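Local coordinates for protein purine nucleoside phosphorylase (Schistosoma mansoni, PDB 6B4Q) that probably catalyses the reversible phosphorolysis of purine nucleosides such as inosine and guanosine to free base and ribose 1-phosphate, at residues 115-120 with 239-244; 120-125 with 246-251; 193-198 with 217-222. All blocks are in the same frame, centred on the assembly; numbering follows the deposited sequence.

Interaction 1 (115-120 with 239-244); sequences ITNLAG and AVSLIA. With CQG (pyridin-4-ol), chain H.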
loop_
_atom_site.group_PDB
_atom_site.type_symbol
_atom_site.label_atom_id
_atom_site.label_comp_id
_atom_site.label_asym_id
_atom_site.label_seq_id
_atom_site.Cartn_x
_atom_site.Cartn_y
_atom_site.Cartn_z
ATOM N N ILE A 115 -11.413 -22.643 -2.016
ATOM C CA ILE A 115 -11.303 -21.652 -0.939
ATOM C C ILE A 115 -12.652 -21.013 -0.627
ATOM O O ILE A 115 -13.396 -20.640 -1.540
ATOM C CB ILE A 115 -10.304 -20.541 -1.315
ATOM C CG1 ILE A 115 -8.982 -21.104 -1.712
ATOM C CG2 ILE A 115 -10.091 -19.559 -0.133
ATOM C CD1 ILE A 115 -8.021 -20.027 -2.243
ATOM N N THR A 116 -12.971 -20.868 0.668
ATOM C CA THR A 116 -14.113 -20.047 1.089
ATOM C C THR A 116 -13.672 -18.918 2.025
ATOM O O THR A 116 -12.634 -19.005 2.709
ATOM C CB THR A 116 -15.238 -20.888 1.766
ATOM O OG1 THR A 116 -14.769 -21.521 2.976
ATOM C CG2 THR A 116 -15.762 -21.955 0.834
ATOM N N ASN A 117 -14.476 -17.842 2.045
ATOM C CA ASN A 117 -14.235 -16.683 2.906
ATOM C C ASN A 117 -15.554 -15.989 3.238
ATOM O O ASN A 117 -16.602 -16.281 2.655
ATOM C CB ASN A 117 -13.231 -15.716 2.264
ATOM C CG ASN A 117 -13.750 -15.056 0.987
ATOM O OD1 ASN A 117 -14.767 -14.400 1.004
ATOM N ND2 ASN A 117 -13.003 -15.180 -0.106
ATOM N N LEU A 118 -15.492 -15.103 4.246
ATOM C CA LEU A 118 -16.579 -14.198 4.607
ATOM C C LEU A 118 -16.253 -12.788 4.105
ATOM O O LEU A 118 -15.096 -12.339 4.166
ATOM C CB LEU A 118 -16.819 -14.208 6.113
ATOM C CG LEU A 118 -17.582 -15.472 6.609
ATOM C CD1 LEU A 118 -17.039 -15.945 7.943
ATOM C CD2 LEU A 118 -19.049 -15.151 6.684
ATOM N N ALA A 119 -17.252 -12.111 3.537
ATOM C CA ALA A 119 -17.007 -10.845 2.848
ATOM C C ALA A 119 -18.182 -9.883 3.007
ATOM O O ALA A 119 -19.301 -10.285 3.355
ATOM C CB ALA A 119 -16.736 -11.090 1.359
ATOM N N GLY A 120 -17.923 -8.608 2.698
ATOM C CA GLY A 120 -18.970 -7.596 2.603
ATOM C C GLY A 120 -19.448 -7.386 1.168
ATOM O O GLY A 120 -18.659 -7.457 0.227
ATOM N N ALA A 239 -12.815 -19.980 -5.747
ATOM C CA ALA A 239 -12.976 -19.179 -4.527
ATOM C C ALA A 239 -14.416 -18.671 -4.405
ATOM O O ALA A 239 -14.962 -18.124 -5.366
ATOM C CB ALA A 239 -11.971 -18.010 -4.530
ATOM N N VAL A 240 -15.051 -18.872 -3.234
ATOM C CA VAL A 240 -16.457 -18.506 -3.008
ATOM C C VAL A 240 -16.528 -17.637 -1.752
ATOM O O VAL A 240 -16.029 -18.040 -0.695
ATOM C CB VAL A 240 -17.351 -19.751 -2.848
ATOM C CG1 VAL A 240 -18.823 -19.363 -2.692
ATOM C CG2 VAL A 240 -17.222 -20.698 -4.062
ATOM N N SER A 241 -17.164 -16.465 -1.864
ATOM C CA SER A 241 -17.420 -15.589 -0.717
ATOM C C SER A 241 -18.843 -15.804 -0.185
ATOM O O SER A 241 -19.794 -15.899 -0.964
ATOM C CB SER A 241 -17.263 -14.111 -1.091
ATOM O OG SER A 241 -15.910 -13.708 -1.322
ATOM N N LEU A 242 -18.983 -15.856 1.152
ATOM C CA LEU A 242 -20.274 -15.773 1.831
ATOM C C LEU A 242 -20.481 -14.327 2.274
ATOM O O LEU A 242 -19.636 -13.766 2.976
ATOM C CB LEU A 242 -20.323 -16.715 3.033
ATOM C CG LEU A 242 -21.540 -16.559 3.959
ATOM C CD1 LEU A 242 -22.871 -16.740 3.231
ATOM C CD2 LEU A 242 -21.455 -17.607 5.074
ATOM N N ILE A 243 -21.578 -13.720 1.844
ATOM C CA ILE A 243 -21.839 -12.306 2.113
ATOM C C ILE A 243 -22.463 -12.159 3.496
ATOM O O ILE A 243 -23.530 -12.711 3.778
ATOM C CB ILE A 243 -22.753 -11.703 1.038
ATOM C CG1 ILE A 243 -22.140 -11.840 -0.367
ATOM C CG2 ILE A 243 -23.116 -10.258 1.380
ATOM C CD1 ILE A 243 -20.712 -11.222 -0.481
ATOM N N ALA A 244 -21.801 -11.418 4.376
ATOM C CA ALA A 244 -22.340 -11.217 5.714
ATOM C C ALA A 244 -23.286 -10.021 5.829
ATOM O O ALA A 244 -24.111 -9.989 6.741
ATOM C CB ALA A 244 -21.184 -11.047 6.701
HETATM C C4 CQG H . -16.287 -6.865 5.404
HETATM C C3 CQG H . -17.654 -6.807 5.601
HETATM C C2 CQG H . -17.629 -9.063 6.321
HETATM C C1 CQG H . -16.264 -9.118 6.133
HETATM O O CQG H . -14.243 -8.103 5.498
HETATM C C CQG H . -15.624 -8.011 5.672
HETATM N N CQG H . -18.307 -7.902 6.056
#
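Parallel strand pairing joins segment 115-120 to segment 239-244 in the central mixed beta-sheet of this phosphorylase-superfamily fold, where strands 112-121 and 236-246 run side by side. The short axes approach to 4.5 Å and diverge by 36°, evidence of a strongly twisted sheet. Five backbone bonds alternate across the pair in parallel fashion; Leu-242 N to Asn-117 O, at 2.8 Å, is the straightest, with 175° at the hydrogen. Leu-118 and Leu-242 lie alongside each other on the face that also carries Thr-116 and Val-240, their CD2 methyls 3.8 Å apart, and helix 259-283 packs over that side. Ile-115, Asn-117, Ala-119, Ser-241 and Ile-243 occupy the other face. There Ala-119 CB touches Ser-241 OG at 3.8 Å. At the C-terminal end the backbone of Ala-119 and Gly-120 borders the bound pyridin-4-ol, Gly-120 CA lying 3.4 Å from its C3. With CG set between its own backbone N and carbonyl carbon (chi1 66°), the Asn-117 amide is swung toward the neighbouring strand; ND2 is held by Thr-223 OG1, which fixes its rotation from the far end. Ser-241 OG donates to a lone pair of Asn-117 OD1 in the amide plane, at 2.7 Å.

Interaction 2 (120-125 with 246-251); sequences GGINRK and NSILDA. With CQG (pyridin-4-ol), chain H.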
loop_
_atom_site.group_PDB
_atom_site.type_symbol
_atom_site.label_atom_id
_atom_site.label_comp_id
_atom_site.label_asym_id
_atom_site.label_seq_id
_atom_site.Cartn_x
_atom_site.Cartn_y
_atom_site.Cartn_z
ATOM N N GLY A 120 -17.923 -8.608 2.698
ATOM C CA GLY A 120 -18.970 -7.596 2.603
ATOM C C GLY A 120 -19.448 -7.386 1.168
ATOM O O GLY A 120 -18.659 -7.457 0.227
ATOM N N GLY A 121 -20.755 -7.162 1.023
ATOM C CA GLY A 121 -21.327 -6.867 -0.291
ATOM C C GLY A 121 -21.220 -5.393 -0.664
ATOM O O GLY A 121 -21.530 -4.509 0.144
ATOM N N ILE A 122 -20.800 -5.125 -1.907
ATOM C CA ILE A 122 -20.757 -3.785 -2.476
ATOM C C ILE A 122 -21.837 -3.616 -3.551
ATOM O O ILE A 122 -22.609 -2.661 -3.521
ATOM C CB ILE A 122 -19.353 -3.477 -3.051
ATOM C CG1 ILE A 122 -18.231 -3.589 -1.990
ATOM C CG2 ILE A 122 -19.358 -2.110 -3.701
ATOM C CD1 ILE A 122 -18.289 -2.564 -0.878
ATOM N N ASN A 123 -21.900 -4.551 -4.504
ATOM C CA ASN A 123 -22.967 -4.559 -5.509
ATOM C C ASN A 123 -24.333 -4.552 -4.834
ATOM O O ASN A 123 -24.571 -5.293 -3.872
ATOM C CB ASN A 123 -22.803 -5.814 -6.387
ATOM C CG ASN A 123 -23.758 -5.848 -7.579
ATOM O OD1 ASN A 123 -24.960 -5.673 -7.435
ATOM N ND2 ASN A 123 -23.204 -6.084 -8.769
ATOM N N ARG A 124 -25.245 -3.712 -5.344
ATOM C CA ARG A 124 -26.547 -3.561 -4.697
ATOM C C ARG A 124 -27.431 -4.803 -4.811
ATOM O O ARG A 124 -28.380 -4.921 -4.043
ATOM C CB ARG A 124 -27.272 -2.328 -5.253
ATOM C CG ARG A 124 -26.579 -1.042 -4.796
ATOM C CD ARG A 124 -27.168 0.204 -5.424
ATOM N NE ARG A 124 -26.528 1.421 -4.925
ATOM C CZ ARG A 124 -26.871 2.049 -3.801
ATOM N NH1 ARG A 124 -27.852 1.580 -3.027
ATOM N NH2 ARG A 124 -26.220 3.152 -3.448
ATOM N N LYS A 125 -27.129 -5.748 -5.706
ATOM C CA LYS A 125 -27.899 -6.991 -5.793
ATOM C C LYS A 125 -27.588 -8.000 -4.681
ATOM O O LYS A 125 -28.288 -9.020 -4.582
ATOM C CB LYS A 125 -27.646 -7.679 -7.145
ATOM C CG LYS A 125 -28.214 -6.945 -8.348
ATOM C CD LYS A 125 -27.811 -7.657 -9.632
ATOM C CE LYS A 125 -28.160 -6.845 -10.876
ATOM N NZ LYS A 125 -29.617 -6.867 -11.221
ATOM N N ASN A 246 -24.424 -6.015 3.436
ATOM C CA ASN A 246 -24.163 -5.114 2.310
ATOM C C ASN A 246 -23.646 -3.786 2.873
ATOM O O ASN A 246 -24.405 -3.028 3.493
ATOM C CB ASN A 246 -25.414 -4.899 1.448
ATOM C CG ASN A 246 -25.098 -4.159 0.182
ATOM O OD1 ASN A 246 -24.801 -2.973 0.233
ATOM N ND2 ASN A 246 -25.124 -4.856 -0.975
ATOM N N SER A 247 -22.353 -3.509 2.629
ATOM C CA SER A 247 -21.695 -2.341 3.199
ATOM C C SER A 247 -22.252 -1.043 2.654
ATOM O O SER A 247 -22.187 -0.017 3.334
ATOM C CB SER A 247 -20.184 -2.386 2.906
ATOM O OG SER A 247 -19.633 -3.585 3.413
ATOM N N ILE A 248 -22.784 -1.059 1.420
ATOM C CA ILE A 248 -23.311 0.164 0.830
ATOM C C ILE A 248 -24.647 0.531 1.485
ATOM O O ILE A 248 -24.850 1.674 1.892
ATOM C CB ILE A 248 -23.418 0.019 -0.705
ATOM C CG1 ILE A 248 -22.025 0.030 -1.361
ATOM C CG2 ILE A 248 -24.189 1.151 -1.302
ATOM C CD1 ILE A 248 -21.295 1.358 -1.307
ATOM N N LEU A 249 -25.545 -0.447 1.664
ATOM C CA LEU A 249 -26.788 -0.189 2.397
ATOM C C LEU A 249 -26.494 0.266 3.822
ATOM O O LEU A 249 -27.111 1.214 4.323
ATOM C CB LEU A 249 -27.680 -1.440 2.413
ATOM C CG LEU A 249 -28.476 -1.832 1.177
ATOM C CD1 LEU A 249 -29.466 -2.929 1.588
ATOM C CD2 LEU A 249 -29.192 -0.647 0.578
ATOM N N ASP A 250 -25.566 -0.415 4.500
ATOM C CA ASP A 250 -25.217 -0.016 5.864
ATOM C C ASP A 250 -24.720 1.432 5.917
ATOM O O ASP A 250 -24.989 2.153 6.881
ATOM C CB ASP A 250 -24.154 -0.963 6.438
ATOM C CG ASP A 250 -24.644 -2.409 6.636
ATOM O OD1 ASP A 250 -25.866 -2.708 6.572
ATOM O OD2 ASP A 250 -23.759 -3.270 6.876
ATOM N N ALA A 251 -23.973 1.883 4.902
ATOM C CA ALA A 251 -23.518 3.280 4.912
ATOM C C ALA A 251 -24.670 4.260 4.725
ATOM O O ALA A 251 -24.709 5.316 5.370
ATOM C CB ALA A 251 -22.458 3.481 3.826
HETATM C C4 CQG H . -16.287 -6.865 5.404
HETATM C C3 CQG H . -17.654 -6.807 5.601
HETATM C C2 CQG H . -17.629 -9.063 6.321
HETATM C C1 CQG H . -16.264 -9.118 6.133
HETATM O O CQG H . -14.243 -8.103 5.498
HETATM C C CQG H . -15.624 -8.011 5.672
HETATM N N CQG H . -18.307 -7.902 6.056
#
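Gly-121 and Asn-246 pair in parallel, with CA atoms 4.2 Å apart, where segment 120-125 leaves its strand for a loop and segment 246-251 enters helix 247-253. This is a strand-to-helix junction with an N-cap: Ser-247 N donates to Gly-121 O at 2.8 Å, while the Asn-246 side chain caps the first turn. Its CG stands anti to the backbone N (chi1 -171°), which brings OD1 to the first turn of the helix, where it accepts from Leu-249 N at 3.0 Å and, weakly, from Ile-248 N. The same amide reaches back with ND2, giving a weak bond to Asn-123 O and another bond to Leu-126 O, so both its ends are engaged. Asn-123 in turn forms an Asx turn, OD1 accepting from Lys-125 N, and its ND2 binds Asp-217. Ile-248 lies between two neighbours: CG1 meets Ile-122 CG2 at 4.1 Å, the two side chains crossing at about a right angle, whereas its other branch faces the arginine. The extended chain of Arg-124 carries its guanidinium to the salt bridge with Glu-252, and Ile-248 CG2 sits over one face near the rim, 3.6 Å from Arg-124 NH2.

Interaction 3 (193-198 with 217-222); sequences VYAFNG and DVVGMS. With CQG (pyridin-4-ol), chain H; DMS (dimethyl sulfoxide), chain F.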
loop_
_atom_site.group_PDB
_atom_site.type_symbol
_atom_site.label_atom_id
_atom_site.label_comp_id
_atom_site.label_asym_id
_atom_site.label_seq_id
_atom_site.Cartn_x
_atom_site.Cartn_y
_atom_site.Cartn_z
ATOM N N VAL A 193 -16.466 -9.514 -8.701
ATOM C CA VAL A 193 -15.075 -9.072 -8.543
ATOM C C VAL A 193 -14.818 -8.786 -7.065
ATOM O O VAL A 193 -15.592 -8.047 -6.427
ATOM C CB VAL A 193 -14.811 -7.810 -9.390
ATOM C CG1 VAL A 193 -13.456 -7.195 -9.041
ATOM C CG2 VAL A 193 -14.938 -8.106 -10.909
ATOM N N TYR A 194 -13.735 -9.360 -6.529
ATOM C CA TYR A 194 -13.369 -9.270 -5.111
ATOM C C TYR A 194 -12.281 -8.218 -4.892
ATOM O O TYR A 194 -11.206 -8.318 -5.486
ATOM C CB TYR A 194 -12.857 -10.624 -4.637
ATOM C CG TYR A 194 -12.424 -10.775 -3.167
ATOM C CD1 TYR A 194 -13.287 -11.330 -2.222
ATOM C CD2 TYR A 194 -11.137 -10.443 -2.739
ATOM C CE1 TYR A 194 -12.897 -11.503 -0.896
ATOM C CE2 TYR A 194 -10.730 -10.633 -1.391
ATOM C CZ TYR A 194 -11.613 -11.163 -0.490
ATOM O OH TYR A 194 -11.243 -11.375 0.813
ATOM N N ALA A 195 -12.550 -7.255 -4.002
ATOM C CA ALA A 195 -11.541 -6.279 -3.563
ATOM C C ALA A 195 -10.876 -6.779 -2.289
ATOM O O ALA A 195 -11.555 -7.103 -1.297
ATOM C CB ALA A 195 -12.161 -4.911 -3.316
ATOM N N PHE A 196 -9.529 -6.810 -2.300
ATOM C CA PHE A 196 -8.722 -7.195 -1.131
ATOM C C PHE A 196 -8.400 -5.929 -0.315
ATOM O O PHE A 196 -7.580 -5.095 -0.728
ATOM C CB PHE A 196 -7.456 -7.919 -1.614
ATOM C CG PHE A 196 -6.510 -8.416 -0.514
ATOM C CD1 PHE A 196 -6.931 -8.644 0.793
ATOM C CD2 PHE A 196 -5.154 -8.643 -0.819
ATOM C CE1 PHE A 196 -6.043 -9.091 1.776
ATOM C CE2 PHE A 196 -4.260 -9.064 0.163
ATOM C CZ PHE A 196 -4.699 -9.295 1.467
ATOM N N ASN A 197 -9.061 -5.800 0.843
ATOM C CA ASN A 197 -8.733 -4.832 1.899
ATOM C C ASN A 197 -7.771 -5.488 2.881
ATOM O O ASN A 197 -8.136 -6.462 3.542
ATOM C CB ASN A 197 -10.030 -4.436 2.619
ATOM C CG ASN A 197 -9.790 -3.724 3.955
ATOM O OD1 ASN A 197 -8.818 -2.961 4.136
ATOM N ND2 ASN A 197 -10.713 -3.971 4.917
ATOM N N GLY A 198 -6.535 -4.984 2.990
ATOM C CA GLY A 198 -5.564 -5.657 3.845
ATOM C C GLY A 198 -6.066 -5.911 5.273
ATOM O O GLY A 198 -5.711 -6.913 5.893
ATOM N N ASP A 217 -17.488 -5.787 -6.565
ATOM C CA ASP A 217 -18.742 -6.392 -6.134
ATOM C C ASP A 217 -18.743 -6.829 -4.674
ATOM O O ASP A 217 -19.803 -6.815 -4.053
ATOM C CB ASP A 217 -19.082 -7.613 -7.006
ATOM C CG ASP A 217 -19.293 -7.242 -8.493
ATOM O OD1 ASP A 217 -20.279 -6.528 -8.764
ATOM O OD2 ASP A 217 -18.495 -7.668 -9.378
ATOM N N VAL A 218 -17.601 -7.260 -4.135
ATOM C CA VAL A 218 -17.470 -7.719 -2.745
ATOM C C VAL A 218 -16.114 -7.251 -2.223
ATOM O O VAL A 218 -15.215 -6.916 -2.995
ATOM C CB VAL A 218 -17.599 -9.261 -2.606
ATOM C CG1 VAL A 218 -18.878 -9.789 -3.281
ATOM C CG2 VAL A 218 -16.462 -9.946 -3.200
ATOM N N VAL A 219 -15.959 -7.216 -0.890
ATOM C CA VAL A 219 -14.704 -6.799 -0.254
ATOM C C VAL A 219 -14.413 -7.716 0.937
ATOM O O VAL A 219 -15.321 -8.081 1.697
ATOM C CB VAL A 219 -14.762 -5.301 0.173
ATOM C CG1 VAL A 219 -15.917 -5.035 1.082
ATOM C CG2 VAL A 219 -13.453 -4.843 0.826
ATOM N N GLY A 220 -13.138 -8.090 1.102
ATOM C CA GLY A 220 -12.738 -8.877 2.255
ATOM C C GLY A 220 -11.236 -8.802 2.469
ATOM O O GLY A 220 -10.507 -8.152 1.715
ATOM N N MET A 221 -10.783 -9.517 3.514
ATOM C CA MET A 221 -9.429 -9.376 4.043
ATOM C C MET A 221 -8.551 -10.617 3.837
ATOM O O MET A 221 -7.545 -10.764 4.538
ATOM C CB MET A 221 -9.484 -9.057 5.548
ATOM C CG MET A 221 -10.328 -7.897 5.964
ATOM S SD MET A 221 -10.348 -7.725 7.783
ATOM C CE MET A 221 -11.729 -6.589 7.947
ATOM N N SER A 222 -8.898 -11.509 2.913
ATOM C CA SER A 222 -8.194 -12.776 2.763
ATOM C C SER A 222 -8.144 -13.164 1.288
ATOM O O SER A 222 -8.445 -12.355 0.397
ATOM C CB SER A 222 -8.874 -13.878 3.588
ATOM O OG SER A 222 -10.128 -14.191 3.012
HETATM C C4 CQG H . -16.287 -6.865 5.404
HETATM C C3 CQG H . -17.654 -6.807 5.601
HETATM C C2 CQG H . -17.629 -9.063 6.321
HETATM C C1 CQG H . -16.264 -9.118 6.133
HETATM O O CQG H . -14.243 -8.103 5.498
HETATM C C CQG H . -15.624 -8.011 5.672
HETATM N N CQG H . -18.307 -7.902 6.056
HETATM S S DMS F . -12.440 -15.871 6.156
HETATM O O DMS F . -11.881 -14.729 5.372
HETATM C C1 DMS F . -11.215 -16.422 7.381
HETATM C C2 DMS F . -13.644 -15.254 7.333
HETATM O O HOH W 1 -5.011 -9.546 5.367
#
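The two strands of a beta-alpha-beta unit meet here: strand 189-196 leads through helix 205-213 to strand 218-220, and the two pair in parallel with short axes 4.6 Å apart. Val-193 anchors the beginning. Its O accepts from both Asp-217 N and Val-218 N, while its N donates to the anti lone pair of Asp-217 OD2 at 2.8 Å, with 165° at the hydrogen. Farther along, Ala-195 N bonds to Val-218 O, Gly-220 N to Ala-195 O and Asn-197 N to Gly-220 O; the last carries the pairing one residue beyond strand 189-196. Tyr-194 points CG anti to its backbone N (chi1 -179°), which lays the ring along the second strand: CD1 touches Val-218 CG2 at 3.6 Å, and the hydroxyl accepts from Ser-222 N at 3.2 Å. Glycine at 220 leaves the space that Tyr-194 OH fills, 3.1 Å from Gly-220 C. The edge of the Phe-196 ring meets Gly-220 O in plane, CD1 being 3.7 Å away. One water donates to both Gly-198 O and Met-221 O. Asn-197 and Met-221 run side by side, and Met-221 CE comes within 3.8 Å of the pyridin-4-ol O. The backbone of Gly-198 hydrogen-bonds to a second subunit. The arrangement is a parallel beta-alpha-beta crossover whose strand ends border the ligand, near a subunit interface.

In the fold
Strand 112-121 has 236-246 as its parallel neighbour and 218-220 as its antiparallel one in one mixed sheet, so interaction 1 includes this strand while interaction 3 lies beside it, with centres about 9 Å apart. Interaction 2 continues the pairing of interaction 1 beyond Gly-120, which they share, and its centre lies about 14 Å from that of interaction 1 and about 13 Å from that of interaction 3. Along the chain, 193-198 and 217-222 both fall between the early and late segments of the other two contacts. Gly-120 N to Val-219 O (2.8 Å) and Ile-122 N to Asp-217 O (2.9 Å), both probable hydrogen bonds, tie the central strand and its loop to interaction 3. All three contacts reach pyridin-4-ol, consistent with sequence-distant segments assembling one pocket.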